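Local coordinates for chitooligosaccharide oxidase (Gibberella zeae, PDB 6Y0R), which oxidises the C1 hydroxyl of chitooligosaccharides to the lactone with a bicovalently bound FAD, passing the electrons to molecular oxygen and forming hydrogen peroxide, at residues H151-G156 / T317-A322; G166-V171 / Q375-G380; T234-G239 / I265-G270; S384-P389 / V397-L402. All coordinates share one frame; numbering follows the deposited sequence.

Interaction 1. Residues H151-G156 / T317-A322; sequences HGTCPG and THFAGA. With FAD (flavin-adenine dinucleotide), chain B.
T153 and F319 are the residues whose backbones come nearest, with CA atoms 5.8 Å apart, where the loop 151-156 passes the C-terminal end of helix 312-320. The methyl branch of T153 does the touching: CG2 lies 3.6 Å from F319 CB, at the root of that side chain, while the aromatic ring itself leads away from the loop toward M170. With chi1 at 59°, CG2 stands anti to the carbonyl carbon and beside the backbone N, which sets the methyl against F319. Two residues on, the proline ring of P155 rests alongside a methyl group, with CG 3.7 Å from A320 CB. Polar linkage is left to a single water, which donates to F319 O at 2.8 Å and, weakly, to T153 O. On its flavin side the same loop is bonded to the cofactor. The sulfur of C154 is joined to FAD C6 at 1.7 Å, one of the two protein links of a bicovalent flavin, the other probably being made by H94. T153 N donates to FAD O4 over 3.0 Å, with an N-H...O angle of 158°. The chemistry is therefore divided by side: covalent and polar toward the isoalloxazine, apolar and water-bridged toward the helix end.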
# COMPACT_ATOMS: atom_id res chain seq x y z
N HIS A 151 -9.80 -1.47 -1.85
CA HIS A 151 -8.66 -0.63 -1.43
C HIS A 151 -8.59 -0.68 0.08
O HIS A 151 -9.44 -1.35 0.74
CB HIS A 151 -8.80 0.79 -1.95
CG HIS A 151 -10.10 1.43 -1.57
ND1 HIS A 151 -10.41 1.78 -0.26
CD2 HIS A 151 -11.18 1.72 -2.32
CE1 HIS A 151 -11.62 2.32 -0.25
NE2 HIS A 151 -12.13 2.28 -1.49
N GLY A 152 -7.50 -0.12 0.60
CA GLY A 152 -7.17 -0.13 2.02
C GLY A 152 -8.04 0.83 2.80
O GLY A 152 -8.96 1.46 2.26
N THR A 153 -7.71 0.96 4.06
CA THR A 153 -8.48 1.81 4.98
C THR A 153 -7.83 3.17 5.11
O THR A 153 -8.44 4.09 5.49
CB THR A 153 -8.58 1.16 6.36
OG1 THR A 153 -7.25 0.97 6.81
CG2 THR A 153 -9.30 -0.17 6.32
N CYS A 154 -6.61 3.48 4.80
CA CYS A 154 -6.57 4.96 5.17
C CYS A 154 -7.25 5.99 4.20
O CYS A 154 -6.84 6.02 3.07
CB CYS A 154 -5.09 5.15 5.29
SG CYS A 154 -4.53 4.14 6.66
N PRO A 155 -8.24 6.92 4.50
CA PRO A 155 -8.88 7.72 3.44
C PRO A 155 -7.98 8.76 2.73
O PRO A 155 -8.27 9.16 1.57
CB PRO A 155 -10.02 8.51 4.12
CG PRO A 155 -9.63 8.47 5.59
CD PRO A 155 -8.87 7.17 5.80
N GLY A 156 -6.85 9.07 3.37
CA GLY A 156 -5.89 10.06 2.84
C GLY A 156 -4.91 9.46 1.86
O GLY A 156 -4.16 10.22 1.25
N THR A 317 -16.10 4.60 6.58
CA THR A 317 -16.09 5.68 7.58
C THR A 317 -15.57 5.07 8.89
O THR A 317 -14.81 5.74 9.59
CB THR A 317 -17.47 6.35 7.57
OG1 THR A 317 -18.47 5.41 7.93
CG2 THR A 317 -17.77 6.96 6.24
N HIS A 318 -16.02 3.88 9.27
CA HIS A 318 -15.66 3.25 10.55
C HIS A 318 -14.14 3.09 10.62
O HIS A 318 -13.55 3.45 11.62
CB HIS A 318 -16.35 1.91 10.71
CG HIS A 318 -15.80 1.11 11.84
ND1 HIS A 318 -15.99 1.49 13.16
CD2 HIS A 318 -15.08 -0.04 11.85
CE1 HIS A 318 -15.42 0.59 13.95
NE2 HIS A 318 -14.86 -0.36 13.18
N PHE A 319 -13.53 2.59 9.56
CA PHE A 319 -12.08 2.28 9.56
C PHE A 319 -11.23 3.53 9.32
O PHE A 319 -10.00 3.42 9.48
CB PHE A 319 -11.75 1.16 8.58
CG PHE A 319 -12.10 -0.23 9.06
CD1 PHE A 319 -11.45 -0.76 10.16
CD2 PHE A 319 -13.07 -0.99 8.44
CE1 PHE A 319 -11.78 -2.02 10.63
CE2 PHE A 319 -13.38 -2.26 8.90
CZ PHE A 319 -12.72 -2.78 10.00
N ALA A 320 -11.81 4.66 8.94
CA ALA A 320 -11.06 5.93 8.77
C ALA A 320 -10.62 6.42 10.14
O ALA A 320 -9.55 7.03 10.23
CB ALA A 320 -11.88 6.96 8.04
N GLY A 321 -11.44 6.14 11.15
CA GLY A 321 -11.19 6.60 12.53
C GLY A 321 -12.03 7.82 12.84
O GLY A 321 -12.34 8.60 11.92
N ALA A 322 -12.40 7.99 14.10
CA ALA A 322 -13.15 9.16 14.62
C ALA A 322 -12.48 10.47 14.16
O ALA A 322 -11.27 10.59 14.35
CB ALA A 322 -13.19 9.07 16.13
PA FAD B . 3.10 8.45 -2.72
O1A FAD B . 4.12 8.70 -1.69
O2A FAD B . 2.51 9.57 -3.47
O5B FAD B . 3.64 7.40 -3.79
C5B FAD B . 4.03 6.07 -3.42
C4B FAD B . 4.93 5.50 -4.50
O4B FAD B . 4.18 5.38 -5.74
C3B FAD B . 6.17 6.31 -4.90
O3B FAD B . 7.20 5.46 -5.43
C2B FAD B . 5.64 7.20 -6.01
O2B FAD B . 6.64 7.76 -6.87
C1B FAD B . 4.73 6.24 -6.73
N9A FAD B . 3.63 6.87 -7.45
C8A FAD B . 2.57 7.53 -6.90
N7A FAD B . 1.73 8.00 -7.81
C5A FAD B . 2.29 7.62 -9.03
C6A FAD B . 1.89 7.82 -10.36
N6A FAD B . 0.75 8.45 -10.66
N1A FAD B . 2.68 7.35 -11.36
C2A FAD B . 3.83 6.74 -11.00
N3A FAD B . 4.30 6.47 -9.77
C4A FAD B . 3.48 6.94 -8.82
N1 FAD B . -1.60 0.15 2.29
C2 FAD B . -2.44 -0.88 2.11
O2 FAD B . -2.21 -1.76 1.20
N3 FAD B . -3.56 -0.98 2.88
C4 FAD B . -3.90 -0.07 3.87
O4 FAD B . -4.95 -0.21 4.52
C4X FAD B . -3.04 1.04 4.07
N5 FAD B . -3.37 1.96 4.97
C5X FAD B . -2.58 3.09 5.05
C6 FAD B . -2.95 4.13 5.94
C7 FAD B . -2.17 5.27 6.06
C7M FAD B . -2.55 6.37 7.04
C8 FAD B . -1.00 5.44 5.22
C8M FAD B . -0.16 6.70 5.20
C9 FAD B . -0.63 4.37 4.37
C9A FAD B . -1.40 3.21 4.27
N10 FAD B . -1.04 2.18 3.39
C10 FAD B . -1.88 1.06 3.23
C1' FAD B . 0.18 2.23 2.59
C2' FAD B . -0.08 2.83 1.20
O2' FAD B . -0.72 1.88 0.35
C3' FAD B . 1.24 3.25 0.62
O3' FAD B . 1.79 4.23 1.53
C4' FAD B . 1.05 3.82 -0.79
O4' FAD B . 2.22 3.64 -1.60
C5' FAD B . 0.69 5.27 -0.69
O5' FAD B . 0.30 5.80 -1.98
P FAD B . 0.35 7.37 -2.16
O1P FAD B . -0.10 7.69 -3.54
O2P FAD B . -0.30 8.08 -1.04
O3P FAD B . 1.94 7.65 -1.95
O HOH W 1 -7.43 4.07 8.55

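Interaction 2. Residues G166-V171 / Q375-G380; sequences GGYGMV and QMDITG. With FAD (flavin-adenine dinucleotide), chain B.
The phenol ring of Y168 and the carboxylate of D377 lie with their planes only 6° apart, the two side chains running antiparallel alongside each other. D377 OD2 comes to 3.5 Å from Y168 CE2, and the hydroxyl in turn reaches back beside the aspartate's CB. The methyl CG2 of T379 comes in obliquely, 3.8 Å from Y168 CE1. At the end of the ring, Y168 OH donates to I378 O over 3.3 Å; this long bond arrives from above the carbonyl plane, 62° out of it, and uses no lone pair directly. The tyrosine spans from cofactor to strand because CG stands anti to its backbone N (chi1 176°), carrying the ring away from the flavin that its own main chain holds. There Y168 N donates to FAD O2 at 2.9 Å and Y168 O accepts from FAD N3 at 2.8 Å, both bonds nearly straight, so the pyrimidine edge of the isoalloxazine is read by one residue's peptide groups. The loop 166-171, between helices 159-165 and 172-175, thus ties the FAD-binding part to the end of strand 371-378, with T266 of strand 265-272 also against Y168 and L404 of strand 403-411 in contact with D377 and T379.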
# COMPACT_ATOMS: atom_id res chain seq x y z
N GLY A 166 -0.18 -2.59 -5.14
CA GLY A 166 -1.02 -3.67 -4.62
C GLY A 166 -2.36 -3.11 -4.19
O GLY A 166 -3.21 -2.81 -5.08
N GLY A 167 -2.45 -2.85 -2.90
CA GLY A 167 -3.62 -2.21 -2.28
C GLY A 167 -4.47 -3.21 -1.53
O GLY A 167 -5.36 -3.81 -2.13
N TYR A 168 -4.18 -3.40 -0.25
CA TYR A 168 -4.79 -4.47 0.56
C TYR A 168 -5.79 -3.84 1.53
O TYR A 168 -5.41 -2.95 2.31
CB TYR A 168 -3.72 -5.25 1.31
CG TYR A 168 -4.29 -6.28 2.23
CD1 TYR A 168 -4.61 -7.56 1.79
CD2 TYR A 168 -4.48 -5.98 3.57
CE1 TYR A 168 -5.16 -8.50 2.68
CE2 TYR A 168 -5.03 -6.90 4.45
CZ TYR A 168 -5.37 -8.16 4.00
OH TYR A 168 -5.87 -9.02 4.97
N GLY A 169 -7.03 -4.31 1.55
CA GLY A 169 -8.00 -3.81 2.55
C GLY A 169 -9.01 -4.85 2.96
O GLY A 169 -8.76 -6.05 2.76
N MET A 170 -10.10 -4.37 3.52
CA MET A 170 -11.05 -5.22 4.27
C MET A 170 -11.93 -6.10 3.37
O MET A 170 -12.72 -6.84 3.95
CB MET A 170 -11.94 -4.30 5.13
CG MET A 170 -11.11 -3.60 6.19
SD MET A 170 -10.58 -4.85 7.35
CE MET A 170 -9.16 -4.02 8.07
N VAL A 171 -11.87 -5.99 2.04
CA VAL A 171 -12.54 -6.99 1.18
C VAL A 171 -11.54 -7.65 0.23
O VAL A 171 -11.98 -8.14 -0.83
CB VAL A 171 -13.75 -6.41 0.43
CG1 VAL A 171 -14.84 -6.03 1.43
CG2 VAL A 171 -13.40 -5.27 -0.50
N GLN A 375 0.63 -5.92 12.66
CA GLN A 375 -0.59 -6.59 12.18
C GLN A 375 -0.14 -7.85 11.46
O GLN A 375 0.92 -7.86 10.79
CB GLN A 375 -1.45 -5.73 11.26
CG GLN A 375 -1.93 -4.43 11.83
CD GLN A 375 -2.31 -3.51 10.69
OE1 GLN A 375 -1.66 -3.48 9.63
NE2 GLN A 375 -3.39 -2.78 10.88
N MET A 376 -0.89 -8.91 11.66
CA MET A 376 -0.74 -10.14 10.86
C MET A 376 -2.03 -10.38 10.07
O MET A 376 -3.05 -10.70 10.67
CB MET A 376 -0.47 -11.35 11.75
CG MET A 376 -0.22 -12.57 10.93
SD MET A 376 0.24 -13.96 11.92
CE MET A 376 -1.33 -14.38 12.61
N ASP A 377 -1.98 -10.14 8.76
CA ASP A 377 -3.16 -10.18 7.88
C ASP A 377 -3.20 -11.55 7.20
O ASP A 377 -2.17 -11.98 6.70
CB ASP A 377 -3.09 -9.08 6.82
CG ASP A 377 -2.81 -7.67 7.31
OD1 ASP A 377 -3.11 -7.37 8.46
OD2 ASP A 377 -2.22 -6.87 6.52
N ILE A 378 -4.38 -12.17 7.09
CA ILE A 378 -4.52 -13.39 6.23
C ILE A 378 -4.77 -12.89 4.82
O ILE A 378 -5.85 -12.27 4.57
CB ILE A 378 -5.65 -14.31 6.75
CG1 ILE A 378 -5.37 -14.74 8.19
CG2 ILE A 378 -5.74 -15.49 5.80
CD1 ILE A 378 -6.61 -15.05 9.00
N THR A 379 -3.79 -12.97 3.92
CA THR A 379 -3.98 -12.58 2.50
C THR A 379 -4.43 -13.79 1.68
O THR A 379 -5.04 -13.55 0.64
CB THR A 379 -2.70 -12.02 1.88
OG1 THR A 379 -1.67 -13.01 1.86
CG2 THR A 379 -2.20 -10.82 2.65
N GLY A 380 -4.06 -15.00 2.07
CA GLY A 380 -4.26 -16.20 1.22
C GLY A 380 -5.39 -17.10 1.70
O GLY A 380 -6.36 -16.65 2.35
PA FAD B . 3.10 8.45 -2.72
O1A FAD B . 4.12 8.70 -1.69
O2A FAD B . 2.51 9.57 -3.47
O5B FAD B . 3.64 7.40 -3.79
C5B FAD B . 4.03 6.07 -3.42
C4B FAD B . 4.93 5.50 -4.50
O4B FAD B . 4.18 5.38 -5.74
C3B FAD B . 6.17 6.31 -4.90
O3B FAD B . 7.20 5.46 -5.43
C2B FAD B . 5.64 7.20 -6.01
O2B FAD B . 6.64 7.76 -6.87
C1B FAD B . 4.73 6.24 -6.73
N9A FAD B . 3.63 6.87 -7.45
C8A FAD B . 2.57 7.53 -6.90
N7A FAD B . 1.73 8.00 -7.81
C5A FAD B . 2.29 7.62 -9.03
C6A FAD B . 1.89 7.82 -10.36
N6A FAD B . 0.75 8.45 -10.66
N1A FAD B . 2.68 7.35 -11.36
C2A FAD B . 3.83 6.74 -11.00
N3A FAD B . 4.30 6.47 -9.77
C4A FAD B . 3.48 6.94 -8.82
N1 FAD B . -1.60 0.15 2.29
C2 FAD B . -2.44 -0.88 2.11
O2 FAD B . -2.21 -1.76 1.20
N3 FAD B . -3.56 -0.98 2.88
C4 FAD B . -3.90 -0.07 3.87
O4 FAD B . -4.95 -0.21 4.52
C4X FAD B . -3.04 1.04 4.07
N5 FAD B . -3.37 1.96 4.97
C5X FAD B . -2.58 3.09 5.05
C6 FAD B . -2.95 4.13 5.94
C7 FAD B . -2.17 5.27 6.06
C7M FAD B . -2.55 6.37 7.04
C8 FAD B . -1.00 5.44 5.22
C8M FAD B . -0.16 6.70 5.20
C9 FAD B . -0.63 4.37 4.37
C9A FAD B . -1.40 3.21 4.27
N10 FAD B . -1.04 2.18 3.39
C10 FAD B . -1.88 1.06 3.23
C1' FAD B . 0.18 2.23 2.59
C2' FAD B . -0.08 2.83 1.20
O2' FAD B . -0.72 1.88 0.35
C3' FAD B . 1.24 3.25 0.62
O3' FAD B . 1.79 4.23 1.53
C4' FAD B . 1.05 3.82 -0.79
O4' FAD B . 2.22 3.64 -1.60
C5' FAD B . 0.69 5.27 -0.69
O5' FAD B . 0.30 5.80 -1.98
P FAD B . 0.35 7.37 -2.16
O1P FAD B . -0.10 7.69 -3.54
O2P FAD B . -0.30 8.08 -1.04
O3P FAD B . 1.94 7.65 -1.95

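Interaction 3. Residues T234-G239 / I265-G270; sequences TYFDIG and ITMQMG
F236 and M267 make a Met-aromatic contact across one face of the seven-stranded antiparallel sheet, between two strands that are not direct neighbours. Strand 275-283 runs between them and pairs with both, which is why strands 234-239 and 265-270 point the same way, 30° from parallel; the axes of the two short segments approach to 9.2 Å. At that spacing side chains alone bridge the gap, by reaching over the strand in the middle.

The sulfur contact comes first. M267 SD sits 5.0 Å from the centroid of the F236 ring and 87° off the ring normal, so the thioether meets the edge of the ring rather than a face. The two side chains cross at about a right angle. Both take the same first torsion, with CG between the backbone N and the carbonyl carbon (chi1 62° for F236). The position of the methionine methyl is doubtful, since the model sets it too close to the ring.

Apolar packing completes the patch. M267 CB approaches F236 CZ at 3.9 Å, and I265 adds a branch to the same edge. L289 and L293 of helix 286-300 also lie against the phenylalanine, so this is the helix-covered side of the sheet.

The one polar side chain to note, T266, points away from strand 234-239 and bonds through OG1 to the backbone N of R173. The branch that I265 contributes is CG2, which lies near the ring plane, 4.1 Å from F236 CZ.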
# COMPACT_ATOMS: atom_id res chain seq x y z
N THR A 234 -20.25 -6.45 7.60
CA THR A 234 -20.13 -6.49 9.05
C THR A 234 -18.66 -6.35 9.45
O THR A 234 -17.90 -7.27 9.19
CB THR A 234 -20.76 -7.79 9.58
OG1 THR A 234 -22.12 -7.85 9.13
CG2 THR A 234 -20.70 -7.88 11.09
N TYR A 235 -18.34 -5.33 10.22
CA TYR A 235 -17.00 -5.22 10.84
C TYR A 235 -17.08 -5.94 12.16
O TYR A 235 -18.17 -6.04 12.77
CB TYR A 235 -16.50 -3.79 10.94
CG TYR A 235 -17.31 -2.85 11.78
CD1 TYR A 235 -17.13 -2.81 13.15
CD2 TYR A 235 -18.11 -1.90 11.17
CE1 TYR A 235 -17.79 -1.87 13.92
CE2 TYR A 235 -18.78 -0.96 11.93
CZ TYR A 235 -18.65 -0.97 13.31
OH TYR A 235 -19.30 -0.04 14.10
N PHE A 236 -15.96 -6.48 12.59
CA PHE A 236 -15.95 -7.27 13.83
C PHE A 236 -14.58 -7.18 14.50
O PHE A 236 -13.59 -6.83 13.88
CB PHE A 236 -16.33 -8.72 13.59
CG PHE A 236 -15.42 -9.51 12.69
CD1 PHE A 236 -15.61 -9.54 11.31
CD2 PHE A 236 -14.35 -10.22 13.23
CE1 PHE A 236 -14.75 -10.26 10.50
CE2 PHE A 236 -13.50 -10.95 12.41
CZ PHE A 236 -13.70 -10.96 11.04
N ASP A 237 -14.61 -7.47 15.79
CA ASP A 237 -13.42 -7.47 16.66
C ASP A 237 -13.54 -8.61 17.66
O ASP A 237 -14.67 -8.92 18.09
CB ASP A 237 -13.26 -6.11 17.34
CG ASP A 237 -12.99 -4.99 16.36
OD1 ASP A 237 -11.79 -4.83 15.94
OD2 ASP A 237 -13.98 -4.34 15.91
N ILE A 238 -12.40 -9.18 18.00
CA ILE A 238 -12.30 -10.21 19.06
C ILE A 238 -11.18 -9.79 19.99
O ILE A 238 -10.01 -9.80 19.58
CB ILE A 238 -12.06 -11.63 18.52
CG1 ILE A 238 -12.99 -11.98 17.36
CG2 ILE A 238 -12.24 -12.60 19.66
CD1 ILE A 238 -12.74 -13.32 16.76
N GLY A 239 -11.56 -9.44 21.23
CA GLY A 239 -10.61 -9.09 22.28
C GLY A 239 -10.04 -10.36 22.85
O GLY A 239 -10.78 -11.33 23.01
N ILE A 265 -14.70 -13.26 4.25
CA ILE A 265 -13.99 -12.77 5.45
C ILE A 265 -12.59 -12.27 5.05
O ILE A 265 -11.90 -12.99 4.38
CB ILE A 265 -13.84 -13.85 6.53
CG1 ILE A 265 -15.16 -14.46 6.98
CG2 ILE A 265 -13.06 -13.27 7.68
CD1 ILE A 265 -14.98 -15.59 7.88
N THR A 266 -12.22 -11.07 5.46
CA THR A 266 -10.84 -10.57 5.48
C THR A 266 -10.56 -10.17 6.91
O THR A 266 -11.40 -9.48 7.50
CB THR A 266 -10.59 -9.47 4.44
OG1 THR A 266 -10.87 -9.92 3.10
CG2 THR A 266 -9.16 -8.98 4.51
N MET A 267 -9.47 -10.65 7.50
CA MET A 267 -9.23 -10.28 8.89
C MET A 267 -7.74 -10.32 9.21
O MET A 267 -6.93 -10.86 8.40
CB MET A 267 -9.99 -11.19 9.87
CG MET A 267 -9.57 -12.60 9.87
SD MET A 267 -10.72 -13.44 11.07
CE MET A 267 -10.86 -12.20 12.34
N GLN A 268 -7.44 -9.73 10.35
CA GLN A 268 -6.06 -9.54 10.79
C GLN A 268 -5.95 -9.66 12.32
O GLN A 268 -6.92 -9.40 13.03
CB GLN A 268 -5.56 -8.20 10.26
CG GLN A 268 -6.32 -7.04 10.83
CD GLN A 268 -5.95 -5.71 10.21
OE1 GLN A 268 -5.01 -5.59 9.42
NE2 GLN A 268 -6.78 -4.72 10.50
N MET A 269 -4.74 -9.95 12.76
CA MET A 269 -4.39 -10.00 14.17
C MET A 269 -3.53 -8.77 14.47
O MET A 269 -2.48 -8.61 13.81
CB MET A 269 -3.62 -11.28 14.49
CG MET A 269 -3.26 -11.37 15.96
SD MET A 269 -4.62 -11.80 17.05
CE MET A 269 -5.10 -13.41 16.44
N GLY A 270 -3.96 -7.94 15.42
CA GLY A 270 -3.13 -6.82 15.88
C GLY A 270 -2.37 -7.22 17.15
O GLY A 270 -2.93 -8.00 17.97

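Interaction 4. Residues S384-P389 / V397-L402; sequences SAVSKP and VHRDTL
S387 and R399 bring the two segments together, their CA atoms 4.4 Å apart, both segments being irregular loop. The backbones meet through R399 O, which lies 3.3 Å from S387 CA in a CA-H...O contact. A water also sits between S387 O and R399 O, within donating distance of both. The side chain of R399 carries most of the contact. Its chain bends at chi2 (-66°) and folds back over the opposite segment, so that NH2 donates to V386 O at 2.9 Å with an N-H...O angle of 161°. The carbonyl oxygen lies near the guanidinium plane, at its edge, and the donor is tilted 16° from the carbonyl plane. P389 approaches differently: its CG stands 3.7 Å above the guanidinium, over the centre of one face. One flat group is thus held in its plane by a carbonyl and packed on a face by a proline ring. NH1 has its own partners, a salt bridge to D180 and a bond to T394, and the buried charge is probably balanced chiefly by that aspartate. An inverse gamma turn centred on H398 leads into R399 in this irregular connection between the neighbouring antiparallel strands 371-378 and 403-411.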
# COMPACT_ATOMS: atom_id res chain seq x y z
N SER A 384 -9.18 -17.22 -1.34
CA SER A 384 -8.74 -15.81 -1.45
C SER A 384 -8.51 -15.36 -2.89
O SER A 384 -7.78 -16.00 -3.67
CB SER A 384 -7.47 -15.60 -0.67
OG SER A 384 -6.99 -14.31 -0.95
N ALA A 385 -9.06 -14.21 -3.25
CA ALA A 385 -8.82 -13.54 -4.55
C ALA A 385 -7.40 -13.02 -4.64
O ALA A 385 -6.88 -12.90 -5.79
CB ALA A 385 -9.81 -12.43 -4.70
N VAL A 386 -6.77 -12.69 -3.50
CA VAL A 386 -5.36 -12.17 -3.55
C VAL A 386 -4.45 -13.29 -4.04
O VAL A 386 -3.50 -13.01 -4.80
CB VAL A 386 -4.94 -11.59 -2.19
CG1 VAL A 386 -3.45 -11.22 -2.21
CG2 VAL A 386 -5.79 -10.39 -1.86
N SER A 387 -4.68 -14.52 -3.59
CA SER A 387 -3.76 -15.64 -3.88
C SER A 387 -4.31 -16.47 -5.04
O SER A 387 -3.75 -17.58 -5.28
CB SER A 387 -3.43 -16.44 -2.65
OG SER A 387 -4.59 -16.78 -1.92
N LYS A 388 -5.22 -15.92 -5.83
CA LYS A 388 -5.75 -16.65 -7.01
C LYS A 388 -4.80 -16.51 -8.21
O LYS A 388 -4.38 -17.52 -8.80
CB LYS A 388 -7.17 -16.23 -7.35
CG LYS A 388 -7.73 -16.96 -8.54
CD LYS A 388 -9.20 -16.67 -8.73
CE LYS A 388 -9.70 -17.05 -10.12
NZ LYS A 388 -9.22 -16.15 -11.18
N PRO A 389 -4.37 -15.30 -8.61
CA PRO A 389 -3.38 -15.17 -9.68
C PRO A 389 -2.10 -15.92 -9.33
O PRO A 389 -1.75 -15.99 -8.19
CB PRO A 389 -3.15 -13.66 -9.83
CG PRO A 389 -4.37 -13.04 -9.21
CD PRO A 389 -4.73 -13.97 -8.08
N VAL A 397 4.18 -10.03 -6.85
CA VAL A 397 4.69 -11.42 -6.85
C VAL A 397 4.10 -12.25 -5.71
O VAL A 397 4.11 -13.49 -5.83
CB VAL A 397 6.22 -11.42 -6.83
CG1 VAL A 397 6.78 -11.15 -5.45
CG2 VAL A 397 6.78 -12.72 -7.39
N HIS A 398 3.67 -11.66 -4.60
CA HIS A 398 3.42 -12.39 -3.33
C HIS A 398 2.02 -13.03 -3.36
O HIS A 398 1.16 -12.71 -2.50
CB HIS A 398 3.67 -11.47 -2.13
CG HIS A 398 5.08 -10.98 -2.05
ND1 HIS A 398 6.17 -11.84 -2.10
CD2 HIS A 398 5.58 -9.73 -1.86
CE1 HIS A 398 7.27 -11.10 -2.02
NE2 HIS A 398 6.94 -9.83 -1.88
N ARG A 399 1.79 -13.88 -4.34
CA ARG A 399 0.49 -14.58 -4.53
C ARG A 399 0.50 -15.95 -3.85
O ARG A 399 -0.59 -16.59 -3.73
CB ARG A 399 0.29 -14.78 -6.03
CG ARG A 399 0.27 -13.50 -6.85
CD ARG A 399 -0.91 -12.59 -6.54
NE ARG A 399 -1.09 -11.50 -7.47
CZ ARG A 399 -2.07 -10.64 -7.46
NH1 ARG A 399 -2.13 -9.72 -8.40
NH2 ARG A 399 -3.02 -10.78 -6.55
N ASP A 400 1.69 -16.43 -3.50
CA ASP A 400 1.95 -17.77 -2.96
C ASP A 400 2.00 -17.72 -1.42
O ASP A 400 1.91 -18.77 -0.77
CB ASP A 400 3.24 -18.29 -3.62
CG ASP A 400 4.52 -17.44 -3.39
OD1 ASP A 400 4.49 -16.15 -3.30
OD2 ASP A 400 5.62 -18.09 -3.31
N THR A 401 2.01 -16.53 -0.82
CA THR A 401 2.12 -16.34 0.63
C THR A 401 0.73 -16.35 1.25
O THR A 401 -0.26 -16.10 0.54
CB THR A 401 2.96 -15.09 0.90
OG1 THR A 401 2.45 -14.06 0.07
CG2 THR A 401 4.43 -15.27 0.61
N LEU A 402 0.63 -16.70 2.53
CA LEU A 402 -0.65 -16.75 3.27
C LEU A 402 -0.79 -15.48 4.10
O LEU A 402 -1.93 -15.09 4.36
CB LEU A 402 -0.64 -18.00 4.16
CG LEU A 402 -1.85 -18.23 5.06
CD1 LEU A 402 -3.16 -18.31 4.25
CD2 LEU A 402 -1.67 -19.50 5.86
O HOH W 2 -1.62 -18.98 -4.56

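How the interactions relate
Interactions 2 and 3 are buried, whereas interactions 1 and 4 are only partly so. Interactions 1 and 2 both grip the flavin, interaction 1 covalently at the benzenoid ring and by a bond to O4, interaction 2 by hydrogen bonds to O2 and N3, and M170 packs against both T153 and F319 to join them. Interactions 2 and 3 share the large antiparallel sheet, where strands 371-378 and 265-272 are neighbours, probably hydrogen-bonded from M376 N to M269 O. Interaction 4 continues from interaction 2 where strand 371-378 ends, through T379 and S384. Chemistry follows place: sulfur-aromatic and apolar between the sheet and its covering helix, mixed beside the cofactor, and arginine-to-carbonyl bonding in the irregular loop.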